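Local structure of A rubisco-like protein (Burkholderia fungorum, 3NWR) at residues A150-L155 with R161-T166; M291-A296 with F325-A330; M316-L321 with R337-P342; Q365-A370 with T374-M379. The protein is of unknown function but resembles the rubisco large chain, and probably carries out a different reaction on a similar barrel scaffold. One frame throughout, in Å; residues are numbered along the deposited sequence.

All four contacts are buried, and all belong to the rubisco-type barrel domain; what separates them is their place on it. Contacts 3 and 4 each pack a helix against strands of the one parallel sheet, and both rely mainly on nonpolar side-chain atoms. Contact 1 joins the same sheet, since its strand 163-165 neighbours strand 377-379 of contact 4, but sets a helix against it through an arginine as well as a methionine. Contact 2 lies across the chain's centre from contact 1, where two loops meet through an arginine face and a water, with the second subunit close by. It lies just ahead of helix 329-340, whose far end carries contact 3.

Contact 1. Residues A150-L155 with R161-T166; sequences AGTRAL and RPMIGT. With SO4 (sulfate ion), chain C.
Arg-153 of helix 148-156 reaches over Met-163 to the carbonyl of Arg-161. Its CB leads into CG, anti to the carbonyl carbon (chi1 -71°), and CG lies 4.0 Å from CE of Met-163. From CG to NE the chain is extended, which carries the guanidinium past the helix surface, and the same Met-163 CE then sits over the centre of one face of the group. At the tip both terminal nitrogens turn to a single acceptor: NH1 donates to Arg-161 O at 2.8 Å with an N-H...O angle of 159°, and NH2 donates to that oxygen at 3.2 Å from well above the carbonyl plane. The oxygen lies in the guanidinium plane, so the pair fixes the rotation of the group. Asp-375 adds a salt bridge to NH2, and NH1 also bonds to Val-158 O. Beside the arginine, Thr-152 CG2 touches Met-163 SD at 3.7 Å, while Thr-152 OG1 bonds to Gly-148 O within the helix and to His-315 NE2 at the start of strand 315-319.

Arg-161 turns its own side chain away, to a salt bridge with Asp-192 and to a sulfate, probably from the crystallisation liquor, which NH2 meets through O2 at 3.0 Å; Arg-399 and Arg-228 bind the same anion. A helix laid across the N-terminal ends of the strands, just ahead of the first one, is the arrangement of the rubisco-type TIM barrel.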
loop_
_atom_site.group_PDB
_atom_site.type_symbol
_atom_site.label_atom_id
_atom_site.label_comp_id
_atom_site.label_asym_id
_atom_site.label_seq_id
_atom_site.Cartn_x
_atom_site.Cartn_y
_atom_site.Cartn_z
ATOM N N ALA A 150 4.620 -13.374 24.165
ATOM C CA ALA A 150 4.161 -13.881 25.455
ATOM C C ALA A 150 2.649 -14.048 25.507
ATOM O O ALA A 150 2.145 -15.055 26.006
ATOM C CB ALA A 150 4.639 -12.975 26.593
ATOM N N GLY A 151 1.921 -13.057 24.998
ATOM C CA GLY A 151 0.470 -13.134 24.985
ATOM C C GLY A 151 -0.079 -14.243 24.108
ATOM O O GLY A 151 -1.066 -14.898 24.442
ATOM N N THR A 152 0.550 -14.449 22.956
ATOM C CA THR A 152 0.143 -15.530 22.084
ATOM C C THR A 152 0.413 -16.890 22.733
ATOM O O THR A 152 -0.408 -17.807 22.633
ATOM C CB THR A 152 0.851 -15.426 20.719
ATOM O OG1 THR A 152 0.658 -14.108 20.188
ATOM C CG2 THR A 152 0.293 -16.449 19.739
ATOM N N ARG A 153 1.557 -17.019 23.406
ATOM C CA ARG A 153 1.840 -18.241 24.156
ATOM C C ARG A 153 0.806 -18.470 25.253
ATOM O O ARG A 153 0.323 -19.587 25.437
ATOM C CB ARG A 153 3.242 -18.204 24.758
ATOM C CG ARG A 153 4.359 -18.347 23.727
ATOM C CD ARG A 153 5.677 -18.651 24.442
ATOM N NE ARG A 153 6.764 -18.983 23.524
ATOM C CZ ARG A 153 6.868 -20.142 22.877
ATOM N NH1 ARG A 153 5.942 -21.086 23.022
ATOM N NH2 ARG A 153 7.906 -20.350 22.075
ATOM N N ALA A 154 0.454 -17.407 25.966
ATOM C CA ALA A 154 -0.541 -17.522 27.026
ATOM C C ALA A 154 -1.890 -17.979 26.473
ATOM O O ALA A 154 -2.548 -18.850 27.053
ATOM C CB ALA A 154 -0.675 -16.210 27.767
ATOM N N LEU A 155 -2.297 -17.400 25.341
ATOM C CA LEU A 155 -3.589 -17.713 24.752
ATOM C C LEU A 155 -3.656 -19.089 24.096
ATOM O O LEU A 155 -4.732 -19.662 23.989
ATOM C CB LEU A 155 -3.999 -16.623 23.747
ATOM C CG LEU A 155 -4.444 -15.318 24.413
ATOM C CD1 LEU A 155 -4.406 -14.132 23.444
ATOM C CD2 LEU A 155 -5.847 -15.483 25.005
ATOM N N ARG A 161 7.999 -24.587 22.975
ATOM C CA ARG A 161 8.055 -25.107 21.611
ATOM C C ARG A 161 7.354 -24.069 20.742
ATOM O O ARG A 161 6.666 -23.202 21.270
ATOM C CB ARG A 161 7.318 -26.436 21.488
ATOM C CG ARG A 161 5.843 -26.390 21.887
ATOM C CD ARG A 161 5.159 -27.696 21.529
ATOM N NE ARG A 161 3.746 -27.716 21.904
ATOM C CZ ARG A 161 2.765 -27.238 21.145
ATOM N NH1 ARG A 161 3.038 -26.675 19.968
ATOM N NH2 ARG A 161 1.511 -27.324 21.566
ATOM N N PRO A 162 7.515 -24.151 19.418
ATOM C CA PRO A 162 6.751 -23.208 18.592
ATOM C C PRO A 162 5.272 -23.552 18.594
ATOM O O PRO A 162 4.867 -24.667 18.925
ATOM C CB PRO A 162 7.314 -23.440 17.190
ATOM C CG PRO A 162 8.690 -23.964 17.426
ATOM C CD PRO A 162 8.533 -24.862 18.626
ATOM N N MET A 163 4.459 -22.578 18.207
ATOM C CA MET A 163 3.041 -22.821 17.998
ATOM C C MET A 163 2.863 -23.290 16.562
ATOM O O MET A 163 3.462 -22.720 15.637
ATOM C CB MET A 163 2.247 -21.538 18.281
ATOM C CG MET A 163 2.262 -21.173 19.769
ATOM S SD MET A 163 2.450 -19.427 20.167
ATOM C CE MET A 163 4.194 -19.173 19.815
ATOM N N ILE A 164 2.058 -24.333 16.374
ATOM C CA ILE A 164 1.888 -24.961 15.071
ATOM C C ILE A 164 0.535 -24.561 14.515
ATOM O O ILE A 164 -0.487 -24.724 15.185
ATOM C CB ILE A 164 1.946 -26.499 15.168
ATOM C CG1 ILE A 164 3.189 -26.958 15.957
ATOM C CG2 ILE A 164 1.880 -27.119 13.781
ATOM C CD1 ILE A 164 4.517 -26.435 15.430
ATOM N N GLY A 165 0.527 -24.027 13.300
ATOM C CA GLY A 165 -0.703 -23.542 12.707
ATOM C C GLY A 165 -0.996 -24.141 11.349
ATOM O O GLY A 165 -0.130 -24.745 10.708
ATOM N N THR A 166 -2.229 -23.958 10.899
ATOM C CA THR A 166 -2.598 -24.345 9.549
ATOM C C THR A 166 -3.673 -23.403 9.027
ATOM O O THR A 166 -4.216 -22.588 9.785
ATOM C CB THR A 166 -3.066 -25.814 9.484
ATOM O OG1 THR A 166 -3.042 -26.268 8.124
ATOM C CG2 THR A 166 -4.463 -25.947 10.037
HETATM S S SO4 C . -0.118 -29.966 23.520
HETATM O O1 SO4 C . 0.701 -31.159 23.689
HETATM O O2 SO4 C . 0.627 -28.805 24.000
HETATM O O3 SO4 C . -1.355 -30.115 24.285
HETATM O O4 SO4 C . -0.426 -29.801 22.104
#

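Contact 2. Residues M291-A296 with F325-A330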
loop_
_atom_site.group_PDB
_atom_site.type_symbol
_atom_site.label_atom_id
_atom_site.label_comp_id
_atom_site.label_asym_id
_atom_site.label_seq_id
_atom_site.Cartn_x
_atom_site.Cartn_y
_atom_site.Cartn_z
ATOM N N MET A 291 5.498 -4.536 -3.302
ATOM C CA MET A 291 6.304 -3.484 -2.698
ATOM C C MET A 291 7.779 -3.845 -2.577
ATOM O O MET A 291 8.566 -3.040 -2.071
ATOM C CB MET A 291 5.759 -3.148 -1.300
ATOM C CG MET A 291 4.295 -2.796 -1.320
ATOM S SD MET A 291 3.606 -2.631 0.335
ATOM C CE MET A 291 4.724 -1.448 1.082
ATOM N N SER A 292 8.172 -5.036 -3.036
ATOM C CA SER A 292 9.507 -5.537 -2.704
ATOM C C SER A 292 10.207 -6.495 -3.677
ATOM O O SER A 292 11.411 -6.706 -3.520
ATOM C CB SER A 292 9.479 -6.196 -1.315
ATOM O OG SER A 292 8.645 -7.350 -1.319
ATOM N N ARG A 293 9.494 -7.089 -4.639
ATOM C CA ARG A 293 10.108 -8.126 -5.500
ATOM C C ARG A 293 11.248 -7.591 -6.352
ATOM O O ARG A 293 12.163 -8.339 -6.687
ATOM C CB ARG A 293 9.101 -8.788 -6.460
ATOM C CG ARG A 293 8.051 -9.715 -5.854
ATOM C CD ARG A 293 8.401 -11.217 -5.819
ATOM N NE ARG A 293 9.193 -11.788 -6.924
ATOM C CZ ARG A 293 8.734 -12.648 -7.837
ATOM N NH1 ARG A 293 7.456 -13.029 -7.849
ATOM N NH2 ARG A 293 9.566 -13.137 -8.747
ATOM N N ASP A 294 11.177 -6.325 -6.745
ATOM C CA ASP A 294 12.243 -5.722 -7.550
ATOM C C ASP A 294 13.278 -5.109 -6.609
ATOM O O ASP A 294 12.966 -4.164 -5.885
ATOM C CB ASP A 294 11.649 -4.661 -8.481
ATOM C CG ASP A 294 12.688 -3.990 -9.358
ATOM O OD1 ASP A 294 13.890 -4.034 -9.021
ATOM O OD2 ASP A 294 12.276 -3.399 -10.386
ATOM N N PRO A 295 14.508 -5.649 -6.602
ATOM C CA PRO A 295 15.512 -5.173 -5.641
ATOM C C PRO A 295 15.855 -3.688 -5.788
ATOM O O PRO A 295 16.416 -3.107 -4.855
ATOM C CB PRO A 295 16.746 -6.040 -5.954
ATOM C CG PRO A 295 16.511 -6.568 -7.321
ATOM C CD PRO A 295 15.025 -6.747 -7.435
ATOM N N ALA A 296 15.522 -3.084 -6.922
ATOM C CA ALA A 296 15.823 -1.672 -7.143
ATOM C C ALA A 296 14.692 -0.758 -6.703
ATOM O O ALA A 296 14.788 0.453 -6.853
ATOM C CB ALA A 296 16.148 -1.417 -8.615
ATOM N N PHE A 325 7.112 -19.688 -2.537
ATOM C CA PHE A 325 7.085 -18.309 -3.020
ATOM C C PHE A 325 8.433 -17.912 -3.641
ATOM O O PHE A 325 9.393 -18.697 -3.646
ATOM C CB PHE A 325 6.772 -17.350 -1.858
ATOM C CG PHE A 325 5.338 -17.388 -1.365
ATOM C CD1 PHE A 325 4.275 -17.242 -2.234
ATOM C CD2 PHE A 325 5.074 -17.515 -0.011
ATOM C CE1 PHE A 325 2.957 -17.246 -1.771
ATOM C CE2 PHE A 325 3.765 -17.520 0.462
ATOM C CZ PHE A 325 2.707 -17.384 -0.425
ATOM N N ALA A 326 8.521 -16.679 -4.128
ATOM C CA ALA A 326 9.730 -16.182 -4.790
ATOM C C ALA A 326 10.855 -15.784 -3.833
ATOM O O ALA A 326 12.012 -15.699 -4.237
ATOM C CB ALA A 326 9.382 -15.003 -5.691
ATOM N N GLN A 327 10.523 -15.523 -2.575
ATOM C CA GLN A 327 11.512 -14.989 -1.640
ATOM C C GLN A 327 12.664 -15.948 -1.342
ATOM O O GLN A 327 12.459 -17.153 -1.213
ATOM C CB GLN A 327 10.850 -14.577 -0.324
ATOM C CG GLN A 327 10.065 -13.275 -0.412
ATOM C CD GLN A 327 8.749 -13.429 -1.144
ATOM O OE1 GLN A 327 8.121 -14.481 -1.105
ATOM N NE2 GLN A 327 8.323 -12.368 -1.822
ATOM N N SER A 328 13.867 -15.392 -1.218
ATOM C CA SER A 328 15.057 -16.180 -0.886
ATOM C C SER A 328 15.086 -16.556 0.586
ATOM O O SER A 328 14.473 -15.886 1.428
ATOM C CB SER A 328 16.329 -15.390 -1.205
ATOM O OG SER A 328 16.448 -14.272 -0.340
ATOM N N ASP A 329 15.817 -17.622 0.905
ATOM C CA ASP A 329 15.987 -18.005 2.297
ATOM C C ASP A 329 16.634 -16.866 3.081
ATOM O O ASP A 329 16.267 -16.615 4.230
ATOM C CB ASP A 329 16.862 -19.260 2.420
ATOM C CG ASP A 329 16.120 -20.548 2.077
ATOM O OD1 ASP A 329 14.900 -20.519 1.824
ATOM O OD2 ASP A 329 16.773 -21.614 2.076
ATOM N N ALA A 330 17.605 -16.183 2.475
ATOM C CA ALA A 330 18.270 -15.074 3.155
ATOM C C ALA A 330 17.273 -14.002 3.596
ATOM O O ALA A 330 17.353 -13.510 4.719
ATOM C CB ALA A 330 19.377 -14.456 2.277
HETATM O O HOH W 1 9.644 -9.728 -0.746
#
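Ser-292 and Arg-293 carry the loop 291-296 to Gln-327 and Ala-326, the serine by way of a water. That water donates to Ser-292 OG at 2.6 Å and accepts from Gln-327 NE2 at 3.1 Å, while OG also bonds to the carbonyl of Tyr-288. Arg-293 follows with a chain bent at chi2 (-94°) and chi3, which lays the guanidinium flat over a methyl: Ala-326 CB stands over the centre of one face, only 3.3 Å from Arg-293 CZ, a tight fit. Arg-293 CD passes Gln-327 NE2 at 4.2 Å, with the amide plane turned 82° to the guanidinium. The nitrogens of Arg-293 are taken up by the second subunit: NH1 bonds to Tyr-119 O and NH2 to the carbonyls of Pro-76 and Val-124, all of that chain; Gln-327 NE2 likewise reaches Asp-120 of that subunit. Asp-294 then closes an Asx turn, its OD1 accepting from Ala-296 N at 2.8 Å.

Both segments follow barrel strands. Loop 291-296 lies between strand 280-284 and helix 301-309. Segment 325-330 leads from strand 315-319 into helix 329-340, with Ser-328 as N-cap, at the position of loop 6 in rubisco.

Contact 3. Residues M316-L321 with R337-P342; sequences MHVHGL and RDCATP
Met-316 and Val-318 meet Cys-339 in a small apolar strand-to-helix contact on the outside of the barrel, where strand 315-319 is covered by the last turns of helix 329-340. The two strand residues are alternate, so both direct their side chains to the helix, while His-317 between them faces the other way and bonds through NE2 to His-282 NE2. One sulfur serves both partners. Cys-339 SG lies 4.0 Å from Met-316 CB and also 4.0 Å from Val-318 CG1, two carbons that are themselves 5.5 Å apart, so the thiol rests across the gap between neighbouring outward positions.

With SG anti to the carbonyl carbon (chi1 -69°), the cysteine extends from the helix toward the strand. Met-316 offers its first carbon alone: the chain beyond CB is bent at chi2 and chi3 and leads away, packing on Tyr-304 of helix 301-309. Val-318 uses the branch that stands beside its backbone N, and also touches Ser-335 one turn earlier in helix 329-340.

The helix end is secured separately. Thr-341 OG1 donates to Arg-337 O at 2.7 Å from above the carbonyl plane, and Cys-339 shares a backbone hydrogen bond with Val-351. Strand 352-355 adds Pro-353 beside the cysteine and Phe-355 beside the valine, completing the beta-alpha-beta unit.

No hydrogen bond crosses between the two segments, and the side chains that touch carry no charge. This is consistent with nonpolar packing, shared with the surrounding side chains, contributing to the spacing of helix and strand, with nearby hydrogen bonds made by the backbone and by side chains standing off this apolar patch, such as His-317 and Thr-341.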
loop_
_atom_site.group_PDB
_atom_site.type_symbol
_atom_site.label_atom_id
_atom_site.label_comp_id
_atom_site.label_asym_id
_atom_site.label_seq_id
_atom_site.Cartn_x
_atom_site.Cartn_y
_atom_site.Cartn_z
ATOM N N MET A 316 3.801 -10.971 12.537
ATOM C CA MET A 316 4.115 -10.606 11.158
ATOM C C MET A 316 4.554 -11.828 10.367
ATOM O O MET A 316 5.266 -12.688 10.892
ATOM C CB MET A 316 5.238 -9.561 11.097
ATOM C CG MET A 316 4.818 -8.148 11.515
ATOM S SD MET A 316 3.776 -7.274 10.304
ATOM C CE MET A 316 4.976 -6.808 9.042
ATOM N N HIS A 317 4.146 -11.888 9.102
ATOM C CA HIS A 317 4.537 -12.971 8.211
ATOM C C HIS A 317 5.900 -12.741 7.584
ATOM O O HIS A 317 6.222 -11.613 7.162
ATOM C CB HIS A 317 3.498 -13.138 7.111
ATOM C CG HIS A 317 2.326 -13.952 7.531
ATOM N ND1 HIS A 317 2.164 -15.263 7.145
ATOM C CD2 HIS A 317 1.272 -13.657 8.331
ATOM C CE1 HIS A 317 1.054 -15.741 7.683
ATOM N NE2 HIS A 317 0.496 -14.787 8.407
ATOM N N VAL A 318 6.674 -13.822 7.488
ATOM C CA VAL A 318 8.013 -13.775 6.908
ATOM C C VAL A 318 8.204 -14.760 5.758
ATOM O O VAL A 318 9.310 -14.888 5.226
ATOM C CB VAL A 318 9.099 -14.032 7.975
ATOM C CG1 VAL A 318 9.009 -12.992 9.078
ATOM C CG2 VAL A 318 8.994 -15.441 8.559
ATOM N N HIS A 319 7.120 -15.408 5.351
ATOM C CA HIS A 319 7.153 -16.492 4.377
ATOM C C HIS A 319 8.014 -17.627 4.923
ATOM O O HIS A 319 7.980 -17.846 6.128
ATOM C CB HIS A 319 7.462 -15.977 2.969
ATOM C CG HIS A 319 6.325 -15.184 2.396
ATOM N ND1 HIS A 319 6.316 -14.695 1.107
ATOM C CD2 HIS A 319 5.142 -14.811 2.946
ATOM C CE1 HIS A 319 5.183 -14.051 0.889
ATOM N NE2 HIS A 319 4.450 -14.107 1.989
ATOM N N GLY A 320 8.742 -18.377 4.100
ATOM C CA GLY A 320 9.339 -19.587 4.652
ATOM C C GLY A 320 10.592 -20.092 3.983
ATOM O O GLY A 320 10.798 -19.870 2.792
ATOM N N LEU A 321 11.419 -20.788 4.755
ATOM C CA LEU A 321 12.615 -21.424 4.216
ATOM C C LEU A 321 12.219 -22.575 3.299
ATOM O O LEU A 321 11.308 -23.342 3.609
ATOM C CB LEU A 321 13.498 -21.918 5.361
ATOM C CG LEU A 321 13.966 -20.787 6.279
ATOM C CD1 LEU A 321 14.780 -21.349 7.424
ATOM C CD2 LEU A 321 14.750 -19.721 5.502
ATOM N N ARG A 337 14.482 -12.437 11.881
ATOM C CA ARG A 337 15.330 -11.811 12.877
ATOM C C ARG A 337 14.890 -10.379 13.181
ATOM O O ARG A 337 14.970 -9.925 14.330
ATOM C CB ARG A 337 16.800 -11.920 12.463
ATOM C CG ARG A 337 17.262 -13.370 12.526
ATOM C CD ARG A 337 18.701 -13.572 12.089
ATOM N NE ARG A 337 19.087 -14.966 12.286
ATOM C CZ ARG A 337 20.210 -15.506 11.832
ATOM N NH1 ARG A 337 21.072 -14.773 11.135
ATOM N NH2 ARG A 337 20.468 -16.786 12.069
ATOM N N ASP A 338 14.386 -9.688 12.162
ATOM C CA ASP A 338 13.824 -8.350 12.366
ATOM C C ASP A 338 12.696 -8.382 13.401
ATOM O O ASP A 338 12.636 -7.539 14.305
ATOM C CB ASP A 338 13.278 -7.775 11.054
ATOM C CG ASP A 338 14.365 -7.301 10.106
ATOM O OD1 ASP A 338 15.470 -6.919 10.572
ATOM O OD2 ASP A 338 14.095 -7.280 8.880
ATOM N N CYS A 339 11.801 -9.354 13.265
ATOM C CA CYS A 339 10.648 -9.484 14.156
ATOM C C CYS A 339 11.058 -9.573 15.617
ATOM O O CYS A 339 10.387 -9.023 16.502
ATOM C CB CYS A 339 9.813 -10.710 13.786
ATOM S SG CYS A 339 8.938 -10.574 12.218
ATOM N N ALA A 340 12.168 -10.268 15.863
ATOM C CA ALA A 340 12.645 -10.485 17.227
ATOM C C ALA A 340 13.473 -9.318 17.768
ATOM O O ALA A 340 13.758 -9.250 18.960
ATOM C CB ALA A 340 13.453 -11.772 17.297
ATOM N N THR A 341 13.849 -8.396 16.891
ATOM C CA THR A 341 14.687 -7.275 17.276
ATOM C C THR A 341 13.813 -6.112 17.740
ATOM O O THR A 341 12.988 -5.628 16.971
ATOM C CB THR A 341 15.549 -6.828 16.081
ATOM O OG1 THR A 341 16.318 -7.941 15.603
ATOM C CG2 THR A 341 16.490 -5.664 16.466
ATOM N N PRO A 342 13.979 -5.657 18.998
ATOM C CA PRO A 342 13.190 -4.498 19.449
ATOM C C PRO A 342 13.446 -3.290 18.559
ATOM O O PRO A 342 14.561 -3.109 18.055
ATOM C CB PRO A 342 13.720 -4.231 20.864
ATOM C CG PRO A 342 14.266 -5.557 21.309
ATOM C CD PRO A 342 14.862 -6.168 20.063
#

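Contact 4. Residues Q365-A370 with T374-M379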
loop_
_atom_site.group_PDB
_atom_site.type_symbol
_atom_site.label_atom_id
_atom_site.label_comp_id
_atom_site.label_asym_id
_atom_site.label_seq_id
_atom_site.Cartn_x
_atom_site.Cartn_y
_atom_site.Cartn_z
ATOM N N GLN A 365 14.446 -27.790 10.998
ATOM C CA GLN A 365 15.819 -27.495 11.402
ATOM C C GLN A 365 16.278 -26.104 10.943
ATOM O O GLN A 365 16.851 -25.340 11.724
ATOM C CB GLN A 365 16.785 -28.558 10.874
ATOM C CG GLN A 365 18.220 -28.358 11.368
ATOM C CD GLN A 365 18.377 -28.679 12.842
ATOM O OE1 GLN A 365 18.583 -27.793 13.676
ATOM N NE2 GLN A 365 18.269 -29.948 13.169
ATOM N N ALA A 366 16.055 -25.799 9.669
ATOM C CA ALA A 366 16.485 -24.519 9.119
ATOM C C ALA A 366 15.758 -23.372 9.815
ATOM O O ALA A 366 16.334 -22.312 10.079
ATOM C CB ALA A 366 16.235 -24.474 7.628
ATOM N N THR A 367 14.495 -23.603 10.140
ATOM C CA THR A 367 13.693 -22.581 10.806
ATOM C C THR A 367 14.221 -22.309 12.213
ATOM O O THR A 367 14.395 -21.158 12.608
ATOM C CB THR A 367 12.211 -22.991 10.832
ATOM O OG1 THR A 367 11.733 -23.092 9.488
ATOM C CG2 THR A 367 11.362 -21.954 11.580
ATOM N N PHE A 368 14.487 -23.379 12.963
ATOM C CA PHE A 368 15.028 -23.269 14.311
ATOM C C PHE A 368 16.359 -22.528 14.282
ATOM O O PHE A 368 16.617 -21.649 15.108
ATOM C CB PHE A 368 15.205 -24.673 14.906
ATOM C CG PHE A 368 15.597 -24.687 16.360
ATOM C CD1 PHE A 368 14.905 -23.933 17.294
ATOM C CD2 PHE A 368 16.638 -25.497 16.798
ATOM C CE1 PHE A 368 15.261 -23.966 18.640
ATOM C CE2 PHE A 368 16.992 -25.536 18.143
ATOM C CZ PHE A 368 16.304 -24.772 19.059
ATOM N N ASP A 369 17.201 -22.883 13.319
ATOM C CA ASP A 369 18.518 -22.266 13.209
ATOM C C ASP A 369 18.437 -20.795 12.782
ATOM O O ASP A 369 19.276 -19.990 13.173
ATOM C CB ASP A 369 19.409 -23.089 12.275
ATOM C CG ASP A 369 19.794 -24.433 12.875
ATOM O OD1 ASP A 369 19.666 -24.601 14.109
ATOM O OD2 ASP A 369 20.229 -25.327 12.120
ATOM N N ALA A 370 17.415 -20.440 12.013
ATOM C CA ALA A 370 17.184 -19.036 11.654
ATOM C C ALA A 370 16.783 -18.185 12.861
ATOM O O ALA A 370 17.329 -17.102 13.074
ATOM C CB ALA A 370 16.126 -18.921 10.554
ATOM N N THR A 374 12.450 -20.847 20.002
ATOM C CA THR A 374 11.199 -21.469 19.559
ATOM C C THR A 374 10.066 -20.461 19.446
ATOM O O THR A 374 8.916 -20.854 19.249
ATOM C CB THR A 374 10.733 -22.604 20.498
ATOM O OG1 THR A 374 10.486 -22.076 21.811
ATOM C CG2 THR A 374 11.779 -23.716 20.565
ATOM N N ASP A 375 10.395 -19.174 19.579
ATOM C CA ASP A 375 9.381 -18.105 19.571
ATOM C C ASP A 375 8.930 -17.783 18.144
ATOM O O ASP A 375 9.343 -16.787 17.523
ATOM C CB ASP A 375 9.921 -16.867 20.286
ATOM C CG ASP A 375 10.060 -17.079 21.802
ATOM O OD1 ASP A 375 9.448 -18.008 22.350
ATOM O OD2 ASP A 375 10.775 -16.298 22.458
ATOM N N LEU A 376 8.082 -18.658 17.625
ATOM C CA LEU A 376 7.635 -18.541 16.253
ATOM C C LEU A 376 6.328 -19.291 16.051
ATOM O O LEU A 376 5.993 -20.216 16.808
ATOM C CB LEU A 376 8.727 -19.049 15.298
ATOM C CG LEU A 376 9.071 -20.534 15.444
ATOM C CD1 LEU A 376 8.388 -21.368 14.367
ATOM C CD2 LEU A 376 10.586 -20.752 15.433
ATOM N N LEU A 377 5.584 -18.861 15.039
ATOM C CA LEU A 377 4.392 -19.552 14.572
ATOM C C LEU A 377 4.735 -20.270 13.275
ATOM O O LEU A 377 5.161 -19.642 12.304
ATOM C CB LEU A 377 3.255 -18.540 14.357
ATOM C CG LEU A 377 1.949 -19.051 13.739
ATOM C CD1 LEU A 377 1.330 -20.148 14.584
ATOM C CD2 LEU A 377 0.965 -17.889 13.566
ATOM N N PHE A 378 4.580 -21.591 13.286
ATOM C CA PHE A 378 4.972 -22.450 12.170
ATOM C C PHE A 378 3.734 -22.936 11.430
ATOM O O PHE A 378 3.017 -23.827 11.914
ATOM C CB PHE A 378 5.764 -23.638 12.736
ATOM C CG PHE A 378 6.503 -24.454 11.697
ATOM C CD1 PHE A 378 7.647 -23.961 11.098
ATOM C CD2 PHE A 378 6.064 -25.729 11.355
ATOM C CE1 PHE A 378 8.342 -24.721 10.156
ATOM C CE2 PHE A 378 6.760 -26.503 10.421
ATOM C CZ PHE A 378 7.893 -25.985 9.815
ATOM N N MET A 379 3.478 -22.341 10.269
ATOM C CA MET A 379 2.283 -22.650 9.488
ATOM C C MET A 379 2.585 -23.738 8.488
ATOM O O MET A 379 3.437 -23.562 7.609
ATOM C CB MET A 379 1.798 -21.410 8.727
ATOM C CG MET A 379 1.560 -20.181 9.595
ATOM S SD MET A 379 0.215 -20.399 10.764
ATOM C CE MET A 379 -1.095 -20.928 9.683
#
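Thr-367 meets both Leu-376 and Phe-378, one branch to each. Its CG2 lies equally close to the two leucine methyls, 4.1 Å from Leu-376 CD1 and 4.1 Å from Leu-376 CD2. Its OG1 comes to the edge of the aromatic ring, near the ring plane, at 3.8 Å from Phe-378 CE1. A chi1 of -63° divides the labour, setting CG2 anti to the backbone N and OG1 beside that nitrogen, where OG1 bonds to Thr-363 O a turn back in the chain. The hydroxyl is thus satisfied locally even though it faces a hydrocarbon edge. Next along the helix, Phe-368 lies side by side with Thr-374, the two pointing the same way, and its CE1 touches Thr-374 CG2 at 4.0 Å.

Farther out, helix 391-407 backs the aromatic groups: Trp-402 meets the Phe-378 ring edge-to-face and also touches Phe-368, which leans on Val-405 as well. Phe-355 of strand 352-355 supports both Thr-367 and Leu-376. Between Thr-374 and Leu-376 the chain makes an inverse gamma turn centred on Asp-375, and strand 377-379 begins just beyond it, bonded through its backbone to residues of strands 163-165 and 352-355. Strand 352-355, helix 364-371 and strand 377-379 form a beta-alpha-beta crossover, here the step that brings the last strand of the TIM barrel beside the first.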